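Local atomic coordinates of uncharacterized protein VPA0106 (Vibrio parahaemolyticus, PDB entry 3U07), a protein that is of unknown function but combines a DUF1254 and a DUF1214 region and carries a signal sequence, so it is probably exported from the cytoplasm. Residues I97-D102 and G133-F138; Y119-F124 and E153-D158; Y335-K340 and Y426-I431. The protein carries 2 engineered substitutions. All coordinates share one frame; numbering follows the deposited sequence.

Overall arrangement
Contacts 1 and 2 belong to the DUF1254 region and adjoin, their centres about 12 Å apart. Contact 1 pairs strands within one mixed sheet; strand 153-157, neighbour of 134-140 there, faces strand 120-125 of an antiparallel sheet in contact 2. Backbone pairing of M137 with E153 and V155, and the stacked rings of F136 and F124, join the two. Contact 3 is separate, its nearest atoms about 29 Å from contact 1 and 21 Å from contact 2. Its strand 334-340 lies in the DUF1214 region, in a mixed sheet ordered 400-402, 382-388, 334-340, 432-434, the same chain order as 153-157, 134-140, 96-100, 187-190 in the sheet of contact 1.

Contact 1: residues I97-D102 and G133-F138; sequences IVSVPD and GGQFMF
V98 faces F136, and V100 faces G134, as hydrogen-bonded pairs of the two central, antiparallel strands of a mixed four-stranded sheet; I97 with M137 and S99 with Q135 form the non-hydrogen-bonded pairs. One face is apolar. There V100 CB sits in the plane of the F136 ring at its edge, 3.9 Å from CE2, while V98 CG2 reaches F138 CE1 at 3.6 Å. Beta-branched valines suit strands and offer compact flanks to these rings, which also pack on strand 109-115 of the facing sheet. G134, lacking a CB, accommodates the nearby F136 CZ and adopts a phi of 153°, hardly accessible to a residue with a side chain. On the reverse face, I97 CG1 rests on CG of the selenomethionine M137, 3.6 Å away, the two side chains running askew. Beside them, Q135 bends at chi2 (-60°), which brings CD back toward S99; OE1 then accepts a short 2.5 Å bond from S99 OG in its carbonyl plane, on a lone pair. R189 also binds that hydroxyl. Beyond the strands, D102 holds K132 in a salt bridge through OD2, while its OD1 receives G133 N at 3.1 Å on the anti side of the carboxylate.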
loop_
_atom_site.group_PDB
_atom_site.type_symbol
_atom_site.label_atom_id
_atom_site.label_comp_id
_atom_site.label_asym_id
_atom_site.label_seq_id
_atom_site.Cartn_x
_atom_site.Cartn_y
_atom_site.Cartn_z
ATOM N N ILE A 97 -16.084 10.335 -8.788
ATOM C CA ILE A 97 -16.753 9.103 -8.433
ATOM C C ILE A 97 -16.105 7.891 -9.084
ATOM O O ILE A 97 -15.900 7.846 -10.297
ATOM C CB ILE A 97 -18.248 9.184 -8.838
ATOM C CG1 ILE A 97 -18.939 10.258 -7.992
ATOM C CG2 ILE A 97 -18.920 7.831 -8.670
ATOM C CD1 ILE A 97 -20.292 10.685 -8.524
ATOM N N VAL A 98 -15.758 6.918 -8.256
ATOM C CA VAL A 98 -15.164 5.689 -8.742
ATOM C C VAL A 98 -16.287 4.667 -8.752
ATOM O O VAL A 98 -16.946 4.440 -7.730
ATOM C CB VAL A 98 -14.020 5.219 -7.822
ATOM C CG1 VAL A 98 -13.475 3.878 -8.309
ATOM C CG2 VAL A 98 -12.908 6.272 -7.808
ATOM N N SER A 99 -16.526 4.077 -9.917
ATOM C CA SER A 99 -17.580 3.083 -10.064
ATOM C C SER A 99 -17.004 1.678 -9.979
ATOM O O SER A 99 -16.035 1.345 -10.664
ATOM C CB SER A 99 -18.298 3.252 -11.408
ATOM O OG SER A 99 -18.876 4.538 -11.533
ATOM N N VAL A 100 -17.612 0.866 -9.122
ATOM C CA VAL A 100 -17.205 -0.517 -8.928
ATOM C C VAL A 100 -18.450 -1.391 -9.065
ATOM O O VAL A 100 -19.428 -1.210 -8.335
ATOM C CB VAL A 100 -16.578 -0.721 -7.528
ATOM C CG1 VAL A 100 -16.303 -2.195 -7.284
ATOM C CG2 VAL A 100 -15.278 0.069 -7.429
ATOM N N PRO A 101 -18.432 -2.343 -10.012
ATOM C CA PRO A 101 -19.550 -3.259 -10.267
ATOM C C PRO A 101 -19.694 -4.315 -9.182
ATOM O O PRO A 101 -18.726 -4.622 -8.489
ATOM C CB PRO A 101 -19.164 -3.903 -11.593
ATOM C CG PRO A 101 -17.662 -4.005 -11.472
ATOM C CD PRO A 101 -17.307 -2.626 -10.926
ATOM N N ASP A 102 -20.898 -4.859 -9.019
ATOM C CA ASP A 102 -21.077 -5.934 -8.054
ATOM C C ASP A 102 -20.192 -7.057 -8.616
ATOM O O ASP A 102 -20.161 -7.289 -9.832
ATOM C CB ASP A 102 -22.543 -6.385 -7.986
ATOM C CG ASP A 102 -23.434 -5.385 -7.246
ATOM O OD1 ASP A 102 -22.894 -4.448 -6.619
ATOM O OD2 ASP A 102 -24.673 -5.540 -7.285
ATOM N N GLY A 133 -20.459 -3.842 -4.837
ATOM C CA GLY A 133 -19.608 -2.757 -5.282
ATOM C C GLY A 133 -20.405 -1.484 -5.061
ATOM O O GLY A 133 -21.127 -1.382 -4.062
ATOM N N GLY A 134 -20.290 -0.515 -5.968
ATOM C CA GLY A 134 -21.047 0.715 -5.802
ATOM C C GLY A 134 -20.434 1.947 -6.435
ATOM O O GLY A 134 -19.438 1.867 -7.155
ATOM N N GLN A 135 -21.057 3.095 -6.177
ATOM C CA GLN A 135 -20.584 4.373 -6.694
ATOM C C GLN A 135 -19.940 5.074 -5.504
ATOM O O GLN A 135 -20.629 5.504 -4.586
ATOM C CB GLN A 135 -21.760 5.201 -7.224
ATOM C CG GLN A 135 -22.546 4.550 -8.359
ATOM C CD GLN A 135 -21.697 4.264 -9.587
ATOM O OE1 GLN A 135 -20.617 4.827 -9.760
ATOM N NE2 GLN A 135 -22.199 3.400 -10.458
ATOM N N PHE A 136 -18.618 5.186 -5.521
ATOM C CA PHE A 136 -17.896 5.794 -4.414
ATOM C C PHE A 136 -17.392 7.170 -4.789
ATOM O O PHE A 136 -16.574 7.327 -5.693
ATOM C CB PHE A 136 -16.751 4.861 -4.003
ATOM C CG PHE A 136 -17.217 3.465 -3.672
ATOM C CD1 PHE A 136 -17.884 3.210 -2.480
ATOM C CD2 PHE A 136 -17.028 2.418 -4.568
ATOM C CE1 PHE A 136 -18.359 1.929 -2.181
ATOM C CE2 PHE A 136 -17.500 1.131 -4.277
ATOM C CZ PHE A 136 -18.166 0.890 -3.080
HETATM N N MSE A 137 -17.904 8.177 -4.092
HETATM C CA MSE A 137 -17.524 9.543 -4.384
HETATM C C MSE A 137 -16.467 10.074 -3.434
HETATM O O MSE A 137 -16.598 9.968 -2.218
HETATM C CB MSE A 137 -18.765 10.454 -4.346
HETATM C CG MSE A 137 -18.505 11.874 -4.843
HETATM SE SE MSE A 137 -20.115 12.996 -4.925
HETATM C CE MSE A 137 -19.967 13.752 -3.178
ATOM N N PHE A 138 -15.413 10.634 -4.013
ATOM C CA PHE A 138 -14.327 11.223 -3.251
ATOM C C PHE A 138 -14.437 12.727 -3.437
ATOM O O PHE A 138 -14.456 13.219 -4.566
ATOM C CB PHE A 138 -12.981 10.719 -3.777
ATOM C CG PHE A 138 -12.799 9.248 -3.612
ATOM C CD1 PHE A 138 -13.453 8.356 -4.458
ATOM C CD2 PHE A 138 -12.037 8.748 -2.558
ATOM C CE1 PHE A 138 -13.353 6.980 -4.259
ATOM C CE2 PHE A 138 -11.927 7.373 -2.346
ATOM C CZ PHE A 138 -12.588 6.489 -3.197
#

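Contact 2: residues Y119-F124 and E153-D158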
loop_
_atom_site.group_PDB
_atom_site.type_symbol
_atom_site.label_atom_id
_atom_site.label_comp_id
_atom_site.label_asym_id
_atom_site.label_seq_id
_atom_site.Cartn_x
_atom_site.Cartn_y
_atom_site.Cartn_z
ATOM N N TYR A 119 -1.880 8.618 4.411
ATOM C CA TYR A 119 -2.936 8.026 5.232
ATOM C C TYR A 119 -3.923 7.323 4.314
ATOM O O TYR A 119 -4.322 7.878 3.287
ATOM C CB TYR A 119 -3.741 9.078 6.000
ATOM C CG TYR A 119 -3.031 9.729 7.146
ATOM C CD1 TYR A 119 -2.455 10.987 7.006
ATOM C CD2 TYR A 119 -2.946 9.093 8.382
ATOM C CE1 TYR A 119 -1.811 11.600 8.067
ATOM C CE2 TYR A 119 -2.304 9.698 9.453
ATOM C CZ TYR A 119 -1.738 10.952 9.288
ATOM O OH TYR A 119 -1.092 11.557 10.337
ATOM N N THR A 120 -4.310 6.104 4.668
ATOM C CA THR A 120 -5.310 5.402 3.877
ATOM C C THR A 120 -6.630 6.119 4.222
ATOM O O THR A 120 -6.923 6.344 5.399
ATOM C CB THR A 120 -5.394 3.910 4.279
ATOM O OG1 THR A 120 -4.314 3.189 3.665
ATOM C CG2 THR A 120 -6.724 3.309 3.847
ATOM N N ASN A 121 -7.395 6.529 3.214
ATOM C CA ASN A 121 -8.663 7.204 3.493
ATOM C C ASN A 121 -9.869 6.433 2.977
ATOM O O ASN A 121 -11.009 6.867 3.122
ATOM C CB ASN A 121 -8.673 8.650 2.956
ATOM C CG ASN A 121 -8.270 8.762 1.489
ATOM O OD1 ASN A 121 -8.306 7.794 0.728
ATOM N ND2 ASN A 121 -7.906 9.974 1.082
ATOM N N ALA A 122 -9.613 5.279 2.376
ATOM C CA ALA A 122 -10.690 4.427 1.903
ATOM C C ALA A 122 -10.170 3.036 1.583
ATOM O O ALA A 122 -9.092 2.873 1.004
ATOM C CB ALA A 122 -11.361 5.029 0.680
ATOM N N ALA A 123 -10.940 2.033 1.982
ATOM C CA ALA A 123 -10.594 0.643 1.720
ATOM C C ALA A 123 -11.903 -0.121 1.581
ATOM O O ALA A 123 -12.353 -0.771 2.522
ATOM C CB ALA A 123 -9.769 0.069 2.873
ATOM N N PHE A 124 -12.532 -0.003 0.417
ATOM C CA PHE A 124 -13.782 -0.703 0.156
ATOM C C PHE A 124 -13.386 -2.060 -0.401
ATOM O O PHE A 124 -12.562 -2.141 -1.313
ATOM C CB PHE A 124 -14.623 0.054 -0.877
ATOM C CG PHE A 124 -15.047 1.421 -0.424
ATOM C CD1 PHE A 124 -15.939 1.570 0.638
ATOM C CD2 PHE A 124 -14.541 2.563 -1.047
ATOM C CE1 PHE A 124 -16.321 2.839 1.075
ATOM C CE2 PHE A 124 -14.917 3.836 -0.619
ATOM C CZ PHE A 124 -15.809 3.977 0.446
ATOM N N GLU A 153 -21.340 5.708 -1.139
ATOM C CA GLU A 153 -20.578 6.242 -0.021
ATOM C C GLU A 153 -19.773 7.446 -0.472
ATOM O O GLU A 153 -19.391 7.549 -1.634
ATOM C CB GLU A 153 -19.623 5.173 0.524
ATOM C CG GLU A 153 -20.297 3.892 1.004
ATOM C CD GLU A 153 -21.190 4.110 2.216
ATOM O OE1 GLU A 153 -20.848 4.959 3.068
ATOM O OE2 GLU A 153 -22.224 3.419 2.328
ATOM N N VAL A 154 -19.523 8.354 0.461
ATOM C CA VAL A 154 -18.749 9.553 0.188
ATOM C C VAL A 154 -17.474 9.522 1.025
ATOM O O VAL A 154 -17.520 9.288 2.234
ATOM C CB VAL A 154 -19.530 10.834 0.562
ATOM C CG1 VAL A 154 -18.669 12.064 0.305
ATOM C CG2 VAL A 154 -20.828 10.909 -0.237
ATOM N N VAL A 155 -16.338 9.750 0.376
ATOM C CA VAL A 155 -15.054 9.783 1.068
ATOM C C VAL A 155 -14.516 11.213 1.047
ATOM O O VAL A 155 -14.233 11.759 -0.023
ATOM C CB VAL A 155 -14.004 8.891 0.377
ATOM C CG1 VAL A 155 -12.688 8.962 1.143
ATOM C CG2 VAL A 155 -14.507 7.470 0.280
ATOM N N ARG A 156 -14.391 11.823 2.221
ATOM C CA ARG A 156 -13.847 13.179 2.312
ATOM C C ARG A 156 -12.328 13.047 2.373
ATOM O O ARG A 156 -11.804 12.352 3.243
ATOM C CB ARG A 156 -14.366 13.877 3.570
ATOM C CG ARG A 156 -15.855 14.193 3.518
ATOM C CD ARG A 156 -16.144 15.373 2.589
ATOM N NE ARG A 156 -17.582 15.614 2.448
ATOM C CZ ARG A 156 -18.116 16.643 1.791
ATOM N NH1 ARG A 156 -17.338 17.546 1.206
ATOM N NH2 ARG A 156 -19.437 16.767 1.719
ATOM N N VAL A 157 -11.616 13.698 1.455
ATOM C CA VAL A 157 -10.157 13.592 1.436
ATOM C C VAL A 157 -9.476 14.912 1.787
ATOM O O VAL A 157 -9.958 15.995 1.440
ATOM C CB VAL A 157 -9.649 13.072 0.053
ATOM C CG1 VAL A 157 -10.329 11.742 -0.283
ATOM C CG2 VAL A 157 -9.928 14.094 -1.047
ATOM N N ASP A 158 -8.350 14.812 2.485
ATOM C CA ASP A 158 -7.622 15.994 2.922
ATOM C C ASP A 158 -6.570 16.524 1.963
ATOM O O ASP A 158 -6.038 17.613 2.175
ATOM C CB ASP A 158 -7.025 15.741 4.304
ATOM C CG ASP A 158 -8.097 15.636 5.379
ATOM O OD1 ASP A 158 -8.145 14.605 6.070
ATOM O OD2 ASP A 158 -8.893 16.586 5.533
#
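V155 is the hub of this contact, reaching N121, A122 and F124 through its two methyl groups. Its chi1 of -180° sets CG1 anti to the backbone N and turns it to N121 O, 3.3 Å away, and puts CG2 beside the backbone N, where it lies 4.0 Å from A122 CB. CG2 also meets the rim of F124, near the ring plane and 3.7 Å from CZ, as the two side chains slide past each other in opposite directions. A branched aliphatic residue suits this place because it can fill two directions at once, and the small A122 lets it come close. F138 of the neighbouring strand packs against both V155 and A122, and F136 stacks on F124, closing the tightly packed part.

The strands belong to different sheets. Strand 120-125 is an edge strand of an antiparallel sheet and 153-157 an edge strand of a mixed one, and the two sheets pack face to face in a sandwich-like layer. The strand axes approach to 7.5 Å and run at 160°; the segments meet by van der Waals packing, mostly of side chains, not by strand pairing. A classic beta bulge, in which N121 and A122 both face T113, helps explain why two successive residues point toward the opposite sheet. Near that end the N121 side chain lies against the CG1 methyl of V157.

Packing is looser at the other end, where E153 is exposed. Its CB is 4.0 Å from F124 CZ and its CG 4.1 Å from F124 CE1, so the stem touches the CZ-CE1 corner of the ring; a glutamate fits such a margin, having methylenes to set against an aromatic. Beyond CG the chain bends and the carboxylate leads away, its plane 45° from that of the ring.

Contact 3: residues Y335-K340 and Y426-I431; sequences YVMRFK and YQMPEI
M337 and I431 are the closest pair of CA atoms, 4.8 Å apart, between segment 335-340, a strand, and the irregular segment 426-431, whose touching parts run in nearly opposite directions, 150° apart, and diverge toward F339 and P429. The selenomethionine M337 lies alongside I431, the two side chains pointing the same way. I431 CG2 is pressed to 3.3 Å from M337 CG, tighter than usual carbon contact, and to 3.5 Å from M337 SE. The unbranched, flexible methionine chain can mould itself to the branched isoleucine.

Further along, the P429 ring lies askew to F339. Its CG is 3.5 Å from F339 CB and equally close to F339 CG, which a chi1 of 53° sets between the backbone N and the carbonyl carbon. The compact proline packs on the CB-CG end of the phenylalanine, whose ring also meets W348 edge-to-face.

Two waters bridge polar atoms where the segments diverge. One accepts from R338 N at 2.9 Å and donates to E430 O at 2.6 Å; the second donates to K340 O and is hydrogen-bonded to Y426 OH, reached in the plane of the tyrosine ring at its edge. R338 leaves the strand away from segment 426-431; its guanidinium forms a salt bridge with D378 and a cation-pi contact with Y382.

M428 packs on strands 315-319 and 408-417 of the antiparallel sheet and P429 on the latter, and V336 pairs through its backbone with K432: the loop lies against one sheet and then enters the mixed sheet as edge strand 432-434, antiparallel to 334-340.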
loop_
_atom_site.group_PDB
_atom_site.type_symbol
_atom_site.label_atom_id
_atom_site.label_comp_id
_atom_site.label_asym_id
_atom_site.label_seq_id
_atom_site.Cartn_x
_atom_site.Cartn_y
_atom_site.Cartn_z
ATOM N N TYR A 335 12.583 -28.518 1.004
ATOM C CA TYR A 335 12.062 -28.008 2.264
ATOM C C TYR A 335 10.616 -28.399 2.488
ATOM O O TYR A 335 9.909 -28.781 1.554
ATOM C CB TYR A 335 12.173 -26.483 2.312
ATOM C CG TYR A 335 13.571 -25.951 2.101
ATOM C CD1 TYR A 335 14.090 -25.783 0.814
ATOM C CD2 TYR A 335 14.377 -25.614 3.187
ATOM C CE1 TYR A 335 15.385 -25.288 0.620
ATOM C CE2 TYR A 335 15.663 -25.124 3.004
ATOM C CZ TYR A 335 16.160 -24.962 1.721
ATOM O OH TYR A 335 17.438 -24.478 1.547
ATOM N N VAL A 336 10.187 -28.317 3.742
ATOM C CA VAL A 336 8.812 -28.623 4.085
ATOM C C VAL A 336 8.312 -27.620 5.124
ATOM O O VAL A 336 9.039 -27.213 6.030
ATOM C CB VAL A 336 8.648 -30.078 4.602
ATOM C CG1 VAL A 336 9.357 -30.259 5.925
ATOM C CG2 VAL A 336 7.165 -30.413 4.724
HETATM N N MSE A 337 7.056 -27.224 4.958
HETATM C CA MSE A 337 6.393 -26.262 5.823
HETATM C C MSE A 337 5.080 -26.898 6.270
HETATM O O MSE A 337 4.256 -27.252 5.434
HETATM C CB MSE A 337 6.088 -25.018 5.002
HETATM C CG MSE A 337 6.314 -23.696 5.670
HETATM SE SE MSE A 337 5.953 -22.285 4.383
HETATM C CE MSE A 337 6.291 -23.211 2.744
ATOM N N ARG A 338 4.877 -27.045 7.572
ATOM C CA ARG A 338 3.636 -27.639 8.061
ATOM C C ARG A 338 3.066 -26.763 9.171
ATOM O O ARG A 338 3.735 -26.503 10.172
ATOM C CB ARG A 338 3.900 -29.054 8.565
ATOM C CG ARG A 338 2.689 -29.757 9.136
ATOM C CD ARG A 338 3.077 -31.163 9.560
ATOM N NE ARG A 338 2.335 -31.611 10.735
ATOM C CZ ARG A 338 1.094 -32.079 10.711
ATOM N NH1 ARG A 338 0.435 -32.170 9.562
ATOM N NH2 ARG A 338 0.510 -32.447 11.842
ATOM N N PHE A 339 1.819 -26.335 9.006
ATOM C CA PHE A 339 1.202 -25.431 9.975
ATOM C C PHE A 339 -0.323 -25.422 9.932
ATOM O O PHE A 339 -0.933 -25.779 8.923
ATOM C CB PHE A 339 1.663 -24.010 9.667
ATOM C CG PHE A 339 1.420 -23.614 8.232
ATOM C CD1 PHE A 339 2.306 -24.005 7.233
ATOM C CD2 PHE A 339 0.263 -22.929 7.869
ATOM C CE1 PHE A 339 2.048 -23.729 5.893
ATOM C CE2 PHE A 339 -0.009 -22.647 6.530
ATOM C CZ PHE A 339 0.885 -23.049 5.539
ATOM N N LYS A 340 -0.923 -24.985 11.034
ATOM C CA LYS A 340 -2.371 -24.849 11.133
ATOM C C LYS A 340 -2.758 -23.623 10.297
ATOM O O LYS A 340 -1.926 -22.751 10.022
ATOM C CB LYS A 340 -2.788 -24.606 12.588
ATOM C CG LYS A 340 -2.864 -25.860 13.457
ATOM C CD LYS A 340 -4.282 -26.025 14.004
ATOM C CE LYS A 340 -4.734 -27.482 14.061
ATOM N NZ LYS A 340 -4.372 -28.170 15.333
ATOM N N TYR A 426 2.073 -12.968 15.787
ATOM C CA TYR A 426 2.085 -14.225 15.043
ATOM C C TYR A 426 3.382 -14.362 14.253
ATOM O O TYR A 426 3.805 -13.429 13.573
ATOM C CB TYR A 426 0.903 -14.274 14.077
ATOM C CG TYR A 426 0.918 -15.453 13.126
ATOM C CD1 TYR A 426 0.388 -16.690 13.501
ATOM C CD2 TYR A 426 1.432 -15.321 11.838
ATOM C CE1 TYR A 426 0.362 -17.762 12.609
ATOM C CE2 TYR A 426 1.412 -16.385 10.942
ATOM C CZ TYR A 426 0.873 -17.598 11.331
ATOM O OH TYR A 426 0.817 -18.638 10.432
ATOM N N GLN A 427 4.006 -15.531 14.338
ATOM C CA GLN A 427 5.250 -15.783 13.625
ATOM C C GLN A 427 5.001 -16.687 12.427
ATOM O O GLN A 427 4.202 -17.616 12.490
ATOM C CB GLN A 427 6.274 -16.433 14.559
ATOM C CG GLN A 427 6.643 -15.582 15.764
ATOM C CD GLN A 427 7.343 -14.296 15.372
ATOM O OE1 GLN A 427 8.480 -14.317 14.897
ATOM N NE2 GLN A 427 6.664 -13.168 15.561
HETATM N N MSE A 428 5.686 -16.410 11.329
HETATM C CA MSE A 428 5.522 -17.217 10.136
HETATM C C MSE A 428 5.968 -18.654 10.392
HETATM O O MSE A 428 6.990 -18.885 11.035
HETATM C CB MSE A 428 6.345 -16.640 8.997
HETATM C CG MSE A 428 6.023 -17.279 7.673
HETATM SE SE MSE A 428 6.966 -16.454 6.247
HETATM C CE MSE A 428 6.975 -17.953 5.019
ATOM N N PRO A 429 5.199 -19.639 9.902
ATOM C CA PRO A 429 5.603 -21.030 10.124
ATOM C C PRO A 429 7.034 -21.215 9.610
ATOM O O PRO A 429 7.439 -20.586 8.633
ATOM C CB PRO A 429 4.568 -21.818 9.322
ATOM C CG PRO A 429 3.330 -20.966 9.469
ATOM C CD PRO A 429 3.882 -19.568 9.244
ATOM N N GLU A 430 7.799 -22.067 10.275
ATOM C CA GLU A 430 9.182 -22.294 9.883
ATOM C C GLU A 430 9.269 -23.200 8.670
ATOM O O GLU A 430 8.379 -24.018 8.435
ATOM C CB GLU A 430 9.951 -22.928 11.044
ATOM C CG GLU A 430 9.813 -22.183 12.365
ATOM C CD GLU A 430 10.727 -22.727 13.454
ATOM O OE1 GLU A 430 10.741 -23.954 13.670
ATOM O OE2 GLU A 430 11.428 -21.924 14.102
ATOM N N ILE A 431 10.316 -23.037 7.870
ATOM C CA ILE A 431 10.480 -23.924 6.735
ATOM C C ILE A 431 11.721 -24.760 7.055
ATOM O O ILE A 431 12.816 -24.240 7.276
ATOM C CB ILE A 431 10.574 -23.148 5.389
ATOM C CG1 ILE A 431 11.770 -22.215 5.366
ATOM C CG2 ILE A 431 9.314 -22.288 5.208
ATOM C CD1 ILE A 431 11.532 -21.022 4.453
HETATM O O HOH W 1 6.592 -25.570 9.389
HETATM O O HOH W 2 -0.521 -20.813 11.491
#